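Local coordinates for CT263 (Chlamydia trachomatis, PDB 4QAS), which probably hydrolyses futalosine-type nucleosides as an MTAN-family nucleosidase, in keeping with menaquinone synthesis through the futalosine pathway, at residues 8-13 with 64-69; 60-65 with 148-153; 72-77 with 160-165; 81-86 with 131-136; 94-99 with 120-125. The protein carries 1 engineered substitution. All coordinates share one frame; numbering follows the deposited sequence. Where two conformers were deposited one is given.

Interaction 1: 8-13 with 64-69; sequences KLLLIF and PPPSGY
Leu10 sets its CB squarely over one face of the Tyr69 ring, and this single overlap organises the meeting of strand 8-13 with the loop 64-69. Leu10 CB stands 3.7 Å from the centroid of the Tyr69 ring and only 8° from its normal, a CH-pi contact centred on the face. With CG anti to the backbone N (chi1 177°), the leucine fork runs on obliquely across the same ring. Leu10 CD1 reaches the phenol end, 4.0 Å from Tyr69 CZ. The other methyl, Leu10 CD2, is wedged between ring and proline, 4.0 Å from Tyr69 CE2 and 4.0 Å from Pro66 CG, and the leucine and proline side chains cross at about a right angle. The ring's edge is used differently: Lys8 O lies near its plane, 3.6 Å from Tyr69 CB. Lys8 itself leaves the strand as an extended chain along the loop, its CD resting 3.5 Å from Gly68 O, an apolar methylene against a carbonyl. Gly68 turns the loop with a positive phi of 96°, a conformation natural to a residue without CB, and so delivers Tyr69 to the strand. The pairing across these segments is thus one of packing, while the phenol OH is satisfied beyond them by a hydrogen bond to Asp46. In this alpha/beta fold, strand 7-13 is flanked in the sheet by the parallel strands 43-49 and 71-80. Leu10 touches Met48 on one neighbour and Trp72 on the other, and helix 16-25 packs on Leu11 and Phe13.

Interaction 2: 60-65 with 148-153; sequences QALSPP and AKQASL
A helix packed on a proline-rich loop is the arrangement here: helix 144-153 of the alpha/beta fold meets residues 60-65, where a 3-10 turn gives way to a run of prolines with a cis peptide bond before Pro64. Ala148, at the start of the segment, turns its methyl away from the loop, onto Met160 of strand 158-167, while its carbonyl accepts the backbone N of Ser152 within the helix. Gln150 does most of the work. Its CG is anti to the carbonyl carbon, and a bend at chi2 (-53°) folds the carboxamide back toward the loop. There NE2 donates an almost straight bond to Leu62 O, 3.0 Å long with 169° at the hydrogen. The acceptor lies close to the Gln150 amide plane, whereas the donor sits above the carbonyl plane of Leu62. A water takes the amide's other direction, 2.9 Å from Gln150 NE2, and is also hydrogen-bonded to Ser63 OG at 2.8 Å, so one side-chain nitrogen grips the loop twice, directly and through solvent. Farther along, Ala151 faces the sheet, against Trp72, which also touches Leu62, Pro65 and Gln150 and so fills the angle between loop and helix. Ser152 closes its hydroxyl onto the helix itself, OG donating to Lys149 O on a lone pair. Leu153 then meets the proline ring at about a right angle, its CB 4.0 Å from Pro65 CG, while Pro65 CB lies 3.7 Å from Gln150 O.

Interaction 3: 72-77 with 160-165; sequences WINAGF and MIKVSS
The carboxamide of Asn74 and the ring of Phe77 are the flat groups at this junction, and they are used in contrasting ways. Lys162 NZ approaches the amide from above its carbonyl plane, 36° out of it, and donates to Asn74 OD1 at 2.9 Å, while Met160 CG lies 3.9 Å from the same oxygen. The Phe77 ring meets its neighbours obliquely: CD1 is 3.8 Å from Val163 CG1, the two side chains lying side by side and pointing the same way. Beneath them runs a parallel beta pair of strands 71-80 and 158-167 in the central sheet of this nucleosidase fold, with Asn74 paired to Met160 and Phe77 to Val163. Its backbone ladder alternates as parallel pairing requires. Ile161 N donates to Asn74 O and Gly76 N to Ile161 O, both at 2.9 Å, and Val163 N donates to Gly76 O at 3.0 Å. Ala75, Ile161, Phe77 and Val163 face one side of the sheet; Asn74, Met160 and Lys162 face the other. There Lys162, bent at chi2 (-77°), curls back over Gly76, which has no side chain to obstruct it. The buried ammonium is well supplied: besides Asn74 OD1 it forms a salt bridge with Asp141, which probably favours its charged state. Lys162 NZ also donates to a water at 3.0 Å, and the amide's ND2 bonds to Ile12 O on the adjoining strand.

Interaction 4: 81-86 with 131-136; sequences ANPNIP and DGFHEH
Phe133 leaves its backbone with CG anti to the carbonyl carbon (chi1 -64°) and runs along the start of the loop 81-86. Its CB lies 3.5 Å from Ala81 O, and CG remains within 4.0 Å of that oxygen. On the ring, CD2 is the busiest atom, 3.6 Å from Ala81 O, which comes in at the edge near the ring plane, and 3.6 Å from Pro83 CD. CE2, one step farther, reaches Pro83 N at 3.9 Å. The proline and the phenylalanine cross obliquely. What anchors the neighbouring backbone is a bond from His134 N to Ala81 O, 3.0 Å long, with the donor in the carbonyl plane, so one carbonyl both accepts a hydrogen bond and borders the aromatic edge. Pro83 is held by its own turn: a type I turn spans Asn82 to Ile85, and Asn82 OD1 accepts Asn84 N at 2.8 Å on a lone pair, an Asx turn. A water joins Asn82 ND2 to Glu135 O. This surface contact ties together two loops, one leading from strand 71-80 to strand 90-99 and the other from strand 119-124 to strand 139-141, with Ala81 packing on Val140 and Ile85 on Tyr91.

Interaction 5: 94-99 with 120-125; sequences TSVKEL and AQLTSV
Parallel strands 95-99 and 120-124 form a twisted pair, their short axes 4.5 Å apart and 23° from parallel. Ser124 N donates to Lys97 O at 2.7 Å, the shortest bond of a ladder that also joins Leu122 N to Ser95 O, Lys97 N to Leu122 O and Leu99 N to Ser124 O. Val96 and Leu122 lie side by side on one face, Val96 CG2 touching Leu122 CD2 at 3.7 Å. Beyond them Ser124 OG comes within 3.6 Å of Val96 CG2, yet its polar partners are Asp141 OD1 and Phe145 N, which tie it to strand 139-141 and helix 144-153. In the mixed sheet, strand 90-99 also pairs with strand 158-167, turning a corner at Thr94, whose N donates to Ala120 O at 3.0 Å. On the other face Lys97, bent at chi3 (-61°), lays its CE 3.3 Å from Thr123 OG1, while its NZ makes a long, weak ion pair with Glu106. At the corner, one water is hydrogen-bonded to Thr94 OG1, Ser95 OG and Gln121 NE2, and Ser95 OG is further bonded to Glu108. Glu98, bent at chi2, brings OE1 to 3.5 Å from Ser124 CB.

One mixed sheet carries interactions 1, 3 and 5. Interaction 1 joins interaction 3 through neighbouring strands, Ile12 N lying 2.9 Å from Ile73 O. Interactions 1 and 2 share Pro64 and Pro65, and Trp72 of interaction 3 packs under the helix of interaction 2. Interactions 3 and 5 meet at Met160 SD and Leu122 CD2, 3.5 Å apart, and Asp141 binds both Lys162 and Ser124. Ser164 OG of interaction 3 reaches Pro86 O of interaction 4 at 2.7 Å. Interactions 1 and 4 lie on opposite sides of the chain's centre, about 32 Å between centres. The engineered Asp-to-Asn substitution directly follows 160-165; in related MTANs the aspartate is the catalytic acid, so interaction 3 probably borders the active site.

Interaction 1: 8-13 with 64-69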
# COMPACT_ATOMS: atom_id res chain seq x y z
N LYS A 8 -15.79 9.73 -1.99
CA LYS A 8 -14.75 10.75 -2.16
C LYS A 8 -13.99 10.90 -0.85
O LYS A 8 -14.56 11.35 0.15
CB LYS A 8 -15.39 12.08 -2.59
CG LYS A 8 -16.18 12.00 -3.90
CD LYS A 8 -16.75 13.38 -4.25
CE LYS A 8 -17.71 13.35 -5.42
NZ LYS A 8 -18.12 14.74 -5.79
N LEU A 9 -12.71 10.57 -0.89
CA LEU A 9 -11.88 10.50 0.30
C LEU A 9 -10.75 11.51 0.14
O LEU A 9 -10.03 11.46 -0.87
CB LEU A 9 -11.33 9.08 0.42
CG LEU A 9 -10.39 8.82 1.59
CD1 LEU A 9 -10.90 9.31 2.93
CD2 LEU A 9 -10.10 7.31 1.67
N LEU A 10 -10.63 12.42 1.10
CA LEU A 10 -9.56 13.41 1.13
C LEU A 10 -8.55 12.97 2.19
O LEU A 10 -8.91 12.81 3.36
CB LEU A 10 -10.11 14.78 1.49
CG LEU A 10 -9.07 15.90 1.62
CD1 LEU A 10 -8.32 16.11 0.29
CD2 LEU A 10 -9.72 17.17 2.07
N LEU A 11 -7.30 12.82 1.78
CA LEU A 11 -6.19 12.60 2.70
C LEU A 11 -5.43 13.91 2.88
O LEU A 11 -5.10 14.58 1.89
CB LEU A 11 -5.22 11.58 2.13
CG LEU A 11 -5.83 10.25 1.73
CD1 LEU A 11 -4.74 9.29 1.22
CD2 LEU A 11 -6.62 9.56 2.81
N ILE A 12 -5.18 14.27 4.14
CA ILE A 12 -4.52 15.51 4.49
C ILE A 12 -3.27 15.16 5.26
O ILE A 12 -3.33 14.51 6.32
CB ILE A 12 -5.41 16.45 5.30
CG1 ILE A 12 -6.70 16.74 4.54
CG2 ILE A 12 -4.68 17.74 5.58
CD1 ILE A 12 -7.76 17.38 5.38
N PHE A 13 -2.13 15.60 4.76
CA PHE A 13 -0.84 15.47 5.42
C PHE A 13 -0.31 16.86 5.73
O PHE A 13 -0.58 17.82 5.02
CB PHE A 13 0.16 14.78 4.49
CG PHE A 13 -0.20 13.36 4.16
CD1 PHE A 13 0.19 12.32 4.99
CD2 PHE A 13 -0.93 13.06 3.01
CE1 PHE A 13 -0.13 11.02 4.68
CE2 PHE A 13 -1.26 11.76 2.72
CZ PHE A 13 -0.86 10.76 3.54
N PRO A 64 -11.06 28.50 2.57
CA PRO A 64 -12.23 27.72 3.00
C PRO A 64 -11.96 26.23 2.90
O PRO A 64 -11.12 25.81 2.09
CB PRO A 64 -13.31 28.11 1.99
CG PRO A 64 -12.57 28.55 0.79
CD PRO A 64 -11.29 29.16 1.28
N PRO A 65 -12.62 25.43 3.74
CA PRO A 65 -12.36 24.00 3.73
C PRO A 65 -12.87 23.38 2.45
O PRO A 65 -13.89 23.81 1.88
CB PRO A 65 -13.14 23.50 4.95
CG PRO A 65 -14.18 24.47 5.17
CD PRO A 65 -13.64 25.80 4.73
N PRO A 66 -12.19 22.36 1.94
CA PRO A 66 -12.69 21.63 0.77
C PRO A 66 -14.08 21.06 1.02
O PRO A 66 -14.34 20.41 2.04
CB PRO A 66 -11.65 20.50 0.61
CG PRO A 66 -10.43 21.03 1.22
CD PRO A 66 -10.87 21.87 2.36
N SER A 67 -14.96 21.27 0.06
CA SER A 67 -16.32 20.76 0.14
C SER A 67 -16.44 19.48 -0.69
O SER A 67 -15.62 19.18 -1.56
CB SER A 67 -17.29 21.81 -0.40
OG SER A 67 -16.97 22.11 -1.74
N GLY A 68 -17.46 18.69 -0.35
CA GLY A 68 -17.92 17.61 -1.20
C GLY A 68 -17.38 16.24 -0.88
O GLY A 68 -17.82 15.27 -1.50
N TYR A 69 -16.40 16.12 0.02
CA TYR A 69 -15.88 14.80 0.33
C TYR A 69 -16.83 14.06 1.28
O TYR A 69 -17.66 14.66 1.95
CB TYR A 69 -14.48 14.91 0.93
CG TYR A 69 -13.46 15.42 -0.08
CD1 TYR A 69 -12.90 14.56 -1.02
CD2 TYR A 69 -13.10 16.76 -0.11
CE1 TYR A 69 -11.98 15.03 -1.95
CE2 TYR A 69 -12.18 17.23 -1.03
CZ TYR A 69 -11.64 16.37 -1.96
OH TYR A 69 -10.73 16.83 -2.88

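Interaction 2: 60-65 with 148-153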
# COMPACT_ATOMS: atom_id res chain seq x y z
N GLN A 60 -5.00 29.54 5.41
CA GLN A 60 -5.57 29.36 4.08
C GLN A 60 -5.17 28.04 3.42
O GLN A 60 -5.61 27.79 2.29
CB GLN A 60 -5.21 30.56 3.21
CG GLN A 60 -5.88 31.84 3.71
CD GLN A 60 -5.64 33.04 2.81
OE1 GLN A 60 -4.97 33.99 3.21
NE2 GLN A 60 -6.18 32.99 1.60
N ALA A 61 -4.39 27.19 4.07
CA ALA A 61 -4.15 25.86 3.54
C ALA A 61 -5.43 25.03 3.51
O ALA A 61 -5.54 24.10 2.71
CB ALA A 61 -3.11 25.15 4.39
N LEU A 62 -6.38 25.33 4.41
CA LEU A 62 -7.65 24.60 4.51
C LEU A 62 -8.79 25.56 4.80
O LEU A 62 -9.76 25.20 5.47
CB LEU A 62 -7.60 23.55 5.63
CG LEU A 62 -7.21 22.11 5.33
CD1 LEU A 62 -7.44 21.30 6.60
CD2 LEU A 62 -7.97 21.50 4.17
N SER A 63 -8.69 26.78 4.30
CA SER A 63 -9.71 27.78 4.51
C SER A 63 -9.86 28.55 3.21
O SER A 63 -8.90 29.18 2.75
CB SER A 63 -9.29 28.71 5.63
OG SER A 63 -10.29 29.69 5.85
N PRO A 64 -11.06 28.50 2.57
CA PRO A 64 -12.23 27.72 3.00
C PRO A 64 -11.96 26.23 2.90
O PRO A 64 -11.12 25.81 2.09
CB PRO A 64 -13.31 28.11 1.99
CG PRO A 64 -12.57 28.55 0.79
CD PRO A 64 -11.29 29.16 1.28
N PRO A 65 -12.62 25.43 3.74
CA PRO A 65 -12.36 24.00 3.73
C PRO A 65 -12.87 23.38 2.45
O PRO A 65 -13.89 23.81 1.88
CB PRO A 65 -13.14 23.50 4.95
CG PRO A 65 -14.18 24.47 5.17
CD PRO A 65 -13.64 25.80 4.73
N ALA A 148 -9.39 18.93 12.17
CA ALA A 148 -10.69 18.46 12.66
C ALA A 148 -11.69 19.59 12.74
O ALA A 148 -12.88 19.41 12.45
CB ALA A 148 -10.54 17.82 14.03
N LYS A 149 -11.25 20.77 13.18
CA LYS A 149 -12.17 21.90 13.28
C LYS A 149 -12.62 22.36 11.90
O LYS A 149 -13.80 22.66 11.70
CB LYS A 149 -11.51 23.04 14.05
CG LYS A 149 -12.38 24.27 14.21
CD LYS A 149 -13.63 23.97 15.03
CE LYS A 149 -14.44 25.22 15.34
NZ LYS A 149 -14.89 25.91 14.10
N GLN A 150 -11.71 22.39 10.93
CA GLN A 150 -12.11 22.74 9.57
C GLN A 150 -13.08 21.71 9.00
O GLN A 150 -14.03 22.08 8.30
CB GLN A 150 -10.89 22.92 8.65
CG GLN A 150 -9.99 24.09 9.03
CD GLN A 150 -10.75 25.39 9.15
OE1 GLN A 150 -11.13 25.80 10.25
NE2 GLN A 150 -11.00 26.03 8.02
N ALA A 151 -12.89 20.43 9.31
CA ALA A 151 -13.82 19.40 8.85
C ALA A 151 -15.22 19.66 9.39
O ALA A 151 -16.22 19.43 8.69
CB ALA A 151 -13.33 18.01 9.28
N SER A 152 -15.32 20.14 10.63
CA SER A 152 -16.63 20.42 11.21
C SER A 152 -17.39 21.48 10.41
O SER A 152 -18.63 21.51 10.44
CB SER A 152 -16.47 20.87 12.67
OG SER A 152 -16.08 22.23 12.74
N LEU A 153 -16.68 22.34 9.68
CA LEU A 153 -17.34 23.42 8.94
C LEU A 153 -18.10 22.91 7.72
O LEU A 153 -19.06 23.55 7.29
CB LEU A 153 -16.31 24.46 8.50
CG LEU A 153 -15.61 25.31 9.56
CD1 LEU A 153 -14.62 26.27 8.90
CD2 LEU A 153 -16.60 26.10 10.39
O HOH W 1 -12.36 28.53 7.31

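Interaction 3: 72-77 with 160-165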
# COMPACT_ATOMS: atom_id res chain seq x y z
N TRP A 72 -12.69 12.81 5.52
CA TRP A 72 -11.31 13.27 5.56
C TRP A 72 -10.51 12.36 6.48
O TRP A 72 -10.98 11.99 7.56
CB TRP A 72 -11.20 14.68 6.14
CG TRP A 72 -11.82 15.82 5.40
CD1 TRP A 72 -12.65 15.77 4.32
CD2 TRP A 72 -11.67 17.20 5.72
NE1 TRP A 72 -13.01 17.04 3.94
CE2 TRP A 72 -12.41 17.94 4.79
CE3 TRP A 72 -10.93 17.88 6.70
CZ2 TRP A 72 -12.47 19.33 4.82
CZ3 TRP A 72 -10.99 19.26 6.73
CH2 TRP A 72 -11.75 19.97 5.80
N ILE A 73 -9.28 12.03 6.10
CA ILE A 73 -8.32 11.37 6.97
C ILE A 73 -7.09 12.25 7.05
O ILE A 73 -6.44 12.51 6.03
CB ILE A 73 -7.95 9.97 6.47
CG1 ILE A 73 -9.19 9.08 6.40
CG2 ILE A 73 -6.90 9.36 7.40
CD1 ILE A 73 -8.93 7.70 5.86
N ASN A 74 -6.77 12.70 8.27
CA ASN A 74 -5.49 13.35 8.51
C ASN A 74 -4.53 12.28 8.98
O ASN A 74 -4.74 11.68 10.04
CB ASN A 74 -5.67 14.42 9.59
CG ASN A 74 -4.37 14.99 10.08
OD1 ASN A 74 -4.24 15.27 11.29
ND2 ASN A 74 -3.40 15.19 9.19
N ALA A 75 -3.50 12.03 8.21
CA ALA A 75 -2.47 11.09 8.60
C ALA A 75 -1.18 11.86 8.83
O ALA A 75 -0.84 12.75 8.06
CB ALA A 75 -2.26 10.07 7.50
N GLY A 76 -0.48 11.55 9.92
CA GLY A 76 0.75 12.29 10.16
C GLY A 76 1.58 11.70 11.28
O GLY A 76 1.24 10.68 11.88
N PHE A 77 2.72 12.34 11.48
CA PHE A 77 3.64 12.01 12.57
C PHE A 77 3.17 12.70 13.86
O PHE A 77 2.63 13.79 13.84
CB PHE A 77 5.05 12.54 12.26
CG PHE A 77 5.64 12.09 10.93
CD1 PHE A 77 5.18 10.97 10.26
CD2 PHE A 77 6.68 12.80 10.39
CE1 PHE A 77 5.75 10.59 9.04
CE2 PHE A 77 7.25 12.41 9.17
CZ PHE A 77 6.79 11.33 8.52
N MET A 160 -8.27 10.34 12.04
CA MET A 160 -6.85 10.62 12.15
C MET A 160 -6.07 9.36 12.38
O MET A 160 -6.47 8.51 13.17
CB MET A 160 -6.59 11.50 13.35
CG MET A 160 -6.76 12.93 13.08
SD MET A 160 -6.44 13.89 14.51
CE MET A 160 -7.29 15.40 14.07
N ILE A 161 -4.97 9.26 11.68
CA ILE A 161 -3.95 8.23 11.86
C ILE A 161 -2.69 8.98 12.26
O ILE A 161 -2.24 9.87 11.54
CB ILE A 161 -3.67 7.47 10.56
CG1 ILE A 161 -4.93 6.78 10.06
CG2 ILE A 161 -2.57 6.45 10.77
CD1 ILE A 161 -4.84 6.27 8.62
N LYS A 162 -2.11 8.62 13.40
CA LYS A 162 -0.88 9.24 13.86
C LYS A 162 0.11 8.14 14.21
O LYS A 162 -0.22 7.24 14.97
CB LYS A 162 -1.12 10.16 15.05
CG LYS A 162 -2.05 11.33 14.72
CD LYS A 162 -1.38 12.45 13.93
CE LYS A 162 -2.41 13.32 13.19
NZ LYS A 162 -1.84 14.58 12.68
N VAL A 163 1.32 8.26 13.67
CA VAL A 163 2.40 7.32 13.97
C VAL A 163 3.37 8.02 14.92
O VAL A 163 3.76 9.16 14.69
CB VAL A 163 3.09 6.80 12.70
CG1 VAL A 163 3.74 7.89 11.92
CG2 VAL A 163 4.11 5.72 13.06
N SER A 164 3.72 7.33 16.00
CA SER A 164 4.65 7.90 16.99
C SER A 164 6.04 8.03 16.38
O SER A 164 6.66 7.03 15.96
CB SER A 164 4.66 7.03 18.23
OG SER A 164 4.81 5.69 17.88
N SER A 165 6.53 9.27 16.29
CA SER A 165 7.69 9.59 15.50
C SER A 165 8.95 9.86 16.31
O SER A 165 10.03 9.84 15.73
CB SER A 165 7.40 10.78 14.60
OG SER A 165 7.00 11.92 15.33
O HOH W 2 -0.63 15.30 9.59
O HOH W 3 1.08 15.16 12.15

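Interaction 4: 81-86 with 131-136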
# COMPACT_ATOMS: atom_id res chain seq x y z
N ALA A 81 4.69 11.87 24.22
CA ALA A 81 5.01 12.57 25.45
C ALA A 81 4.85 11.69 26.69
O ALA A 81 4.98 12.19 27.81
CB ALA A 81 4.12 13.82 25.56
N ASN A 82 4.56 10.40 26.50
CA ASN A 82 4.48 9.43 27.58
C ASN A 82 5.41 8.30 27.16
O ASN A 82 5.28 7.78 26.05
CB ASN A 82 3.05 8.92 27.74
CG ASN A 82 2.90 8.02 28.95
OD1 ASN A 82 3.72 7.14 29.20
ND2 ASN A 82 1.85 8.26 29.72
N PRO A 83 6.35 7.89 28.03
CA PRO A 83 7.26 6.79 27.65
C PRO A 83 6.58 5.46 27.40
O PRO A 83 7.22 4.58 26.81
CB PRO A 83 8.20 6.72 28.85
CG PRO A 83 7.37 7.20 30.02
CD PRO A 83 6.57 8.33 29.42
N ASN A 84 5.34 5.28 27.82
CA ASN A 84 4.67 4.00 27.55
C ASN A 84 4.13 3.89 26.13
O ASN A 84 3.52 2.87 25.79
CB ASN A 84 3.58 3.71 28.58
CG ASN A 84 2.38 4.61 28.45
OD1 ASN A 84 2.14 5.22 27.41
ND2 ASN A 84 1.60 4.69 29.53
N ILE A 85 4.33 4.91 25.29
CA ILE A 85 4.00 4.84 23.87
C ILE A 85 5.26 4.43 23.13
O ILE A 85 6.23 5.20 23.11
CB ILE A 85 3.51 6.21 23.38
CG1 ILE A 85 2.20 6.58 24.07
CG2 ILE A 85 3.34 6.23 21.86
CD1 ILE A 85 1.78 8.03 23.89
N PRO A 86 5.31 3.25 22.52
CA PRO A 86 6.49 2.89 21.73
C PRO A 86 6.52 3.74 20.46
O PRO A 86 5.48 4.23 20.01
CB PRO A 86 6.26 1.41 21.39
CG PRO A 86 4.79 1.30 21.33
CD PRO A 86 4.24 2.24 22.39
N ASP A 131 9.61 19.55 25.57
CA ASP A 131 9.50 19.84 27.00
C ASP A 131 9.77 18.64 27.88
O ASP A 131 9.68 18.77 29.11
CB ASP A 131 8.07 20.29 27.29
CG ASP A 131 7.98 21.73 27.72
OD1 ASP A 131 8.53 22.59 27.01
OD2 ASP A 131 7.34 22.00 28.76
N GLY A 132 10.06 17.49 27.31
CA GLY A 132 10.06 16.27 28.06
C GLY A 132 8.69 15.61 28.10
O GLY A 132 7.82 15.82 27.25
N PHE A 133 8.53 14.78 29.11
CA PHE A 133 7.40 13.89 29.22
C PHE A 133 6.38 14.50 30.17
O PHE A 133 6.75 15.16 31.14
CB PHE A 133 7.88 12.53 29.73
CG PHE A 133 8.82 11.84 28.78
CD1 PHE A 133 10.18 12.06 28.83
CD2 PHE A 133 8.34 10.99 27.81
CE1 PHE A 133 11.04 11.44 27.95
CE2 PHE A 133 9.20 10.34 26.94
CZ PHE A 133 10.55 10.57 27.01
N HIS A 134 5.10 14.31 29.87
CA HIS A 134 4.04 14.92 30.65
C HIS A 134 3.03 13.87 31.04
O HIS A 134 2.68 12.99 30.24
CB HIS A 134 3.35 16.03 29.86
CG HIS A 134 4.28 17.07 29.33
ND1 HIS A 134 4.76 18.10 30.11
CD2 HIS A 134 4.80 17.26 28.09
CE1 HIS A 134 5.55 18.87 29.38
NE2 HIS A 134 5.59 18.38 28.15
N GLU A 135 2.54 13.98 32.28
CA GLU A 135 1.64 12.98 32.83
C GLU A 135 0.34 12.89 32.05
O GLU A 135 -0.25 11.81 31.95
CB GLU A 135 1.36 13.30 34.30
N HIS A 136 -0.11 14.00 31.46
CA HIS A 136 -1.45 14.10 30.89
C HIS A 136 -1.47 14.17 29.37
O HIS A 136 -2.54 14.38 28.79
CB HIS A 136 -2.18 15.30 31.48
O HOH W 4 -0.06 10.06 29.36

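Interaction 5: 94-99 with 120-125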
# COMPACT_ATOMS: atom_id res chain seq x y z
N THR A 94 -9.04 9.38 19.17
CA THR A 94 -10.40 9.49 19.66
C THR A 94 -10.82 10.93 19.85
O THR A 94 -11.95 11.29 19.54
CB THR A 94 -10.53 8.72 20.98
OG1 THR A 94 -9.56 9.21 21.91
CG2 THR A 94 -10.28 7.24 20.74
N SER A 95 -9.94 11.76 20.39
CA SER A 95 -10.19 13.19 20.50
C SER A 95 -8.88 13.92 20.35
O SER A 95 -7.80 13.39 20.63
CB SER A 95 -10.89 13.55 21.81
OG SER A 95 -9.98 13.48 22.88
N VAL A 96 -8.98 15.15 19.86
CA VAL A 96 -7.85 16.02 19.67
C VAL A 96 -8.11 17.33 20.41
O VAL A 96 -9.21 17.90 20.33
CB VAL A 96 -7.56 16.24 18.17
CG1 VAL A 96 -8.77 16.81 17.44
CG2 VAL A 96 -6.33 17.09 18.00
N LYS A 97 -7.11 17.79 21.15
CA LYS A 97 -7.17 19.03 21.91
C LYS A 97 -6.17 19.99 21.31
O LYS A 97 -5.01 19.62 21.11
CB LYS A 97 -6.70 18.79 23.36
CG LYS A 97 -7.57 17.96 24.27
CD LYS A 97 -7.02 17.98 25.70
CE LYS A 97 -5.61 17.41 25.79
NZ LYS A 97 -5.06 17.38 27.18
N GLU A 98 -6.57 21.24 21.07
CA GLU A 98 -5.61 22.31 20.85
C GLU A 98 -5.28 22.89 22.21
O GLU A 98 -6.19 23.17 23.02
CB GLU A 98 -6.18 23.40 19.95
CG GLU A 98 -5.19 24.54 19.63
CD GLU A 98 -4.11 24.16 18.60
OE1 GLU A 98 -4.42 23.41 17.66
OE2 GLU A 98 -2.95 24.61 18.73
N LEU A 99 -4.01 23.11 22.47
CA LEU A 99 -3.58 23.69 23.72
C LEU A 99 -2.76 24.93 23.42
O LEU A 99 -1.84 24.89 22.59
CB LEU A 99 -2.75 22.69 24.51
CG LEU A 99 -2.11 23.18 25.79
CD1 LEU A 99 -3.13 23.57 26.82
CD2 LEU A 99 -1.19 22.09 26.36
N ALA A 120 -5.76 6.41 20.77
CA ALA A 120 -4.93 7.36 21.50
C ALA A 120 -5.58 8.74 21.46
O ALA A 120 -6.40 9.04 20.58
CB ALA A 120 -3.52 7.47 20.92
N GLN A 121 -5.17 9.58 22.40
CA GLN A 121 -5.55 10.99 22.43
C GLN A 121 -4.42 11.83 21.89
O GLN A 121 -3.24 11.47 22.01
CB GLN A 121 -5.85 11.43 23.86
CG GLN A 121 -7.14 10.83 24.41
CD GLN A 121 -7.46 11.27 25.83
OE1 GLN A 121 -6.55 11.44 26.65
NE2 GLN A 121 -8.74 11.46 26.13
N LEU A 122 -4.78 12.92 21.23
CA LEU A 122 -3.85 13.79 20.52
C LEU A 122 -3.99 15.20 21.07
O LEU A 122 -5.10 15.66 21.31
CB LEU A 122 -4.18 13.81 19.05
CG LEU A 122 -3.27 14.64 18.15
CD1 LEU A 122 -1.82 14.12 18.17
CD2 LEU A 122 -3.82 14.64 16.77
N THR A 123 -2.87 15.87 21.28
CA THR A 123 -2.84 17.30 21.56
C THR A 123 -2.06 17.97 20.45
O THR A 123 -1.00 17.49 20.07
CB THR A 123 -2.15 17.57 22.88
OG1 THR A 123 -2.92 16.98 23.92
CG2 THR A 123 -2.07 19.05 23.17
N SER A 124 -2.60 19.08 19.95
CA SER A 124 -1.98 19.87 18.90
C SER A 124 -1.46 21.15 19.50
O SER A 124 -2.18 21.83 20.24
CB SER A 124 -2.99 20.24 17.80
OG SER A 124 -3.51 19.08 17.16
N VAL A 125 -0.20 21.46 19.21
CA VAL A 125 0.38 22.71 19.67
C VAL A 125 1.19 23.32 18.53
O VAL A 125 1.75 22.61 17.70
CB VAL A 125 1.26 22.50 20.91
CG1 VAL A 125 0.40 22.15 22.12
CG2 VAL A 125 2.29 21.46 20.64
O HOH W 5 -10.64 11.00 23.78
O HOH W 6 -7.04 14.72 23.36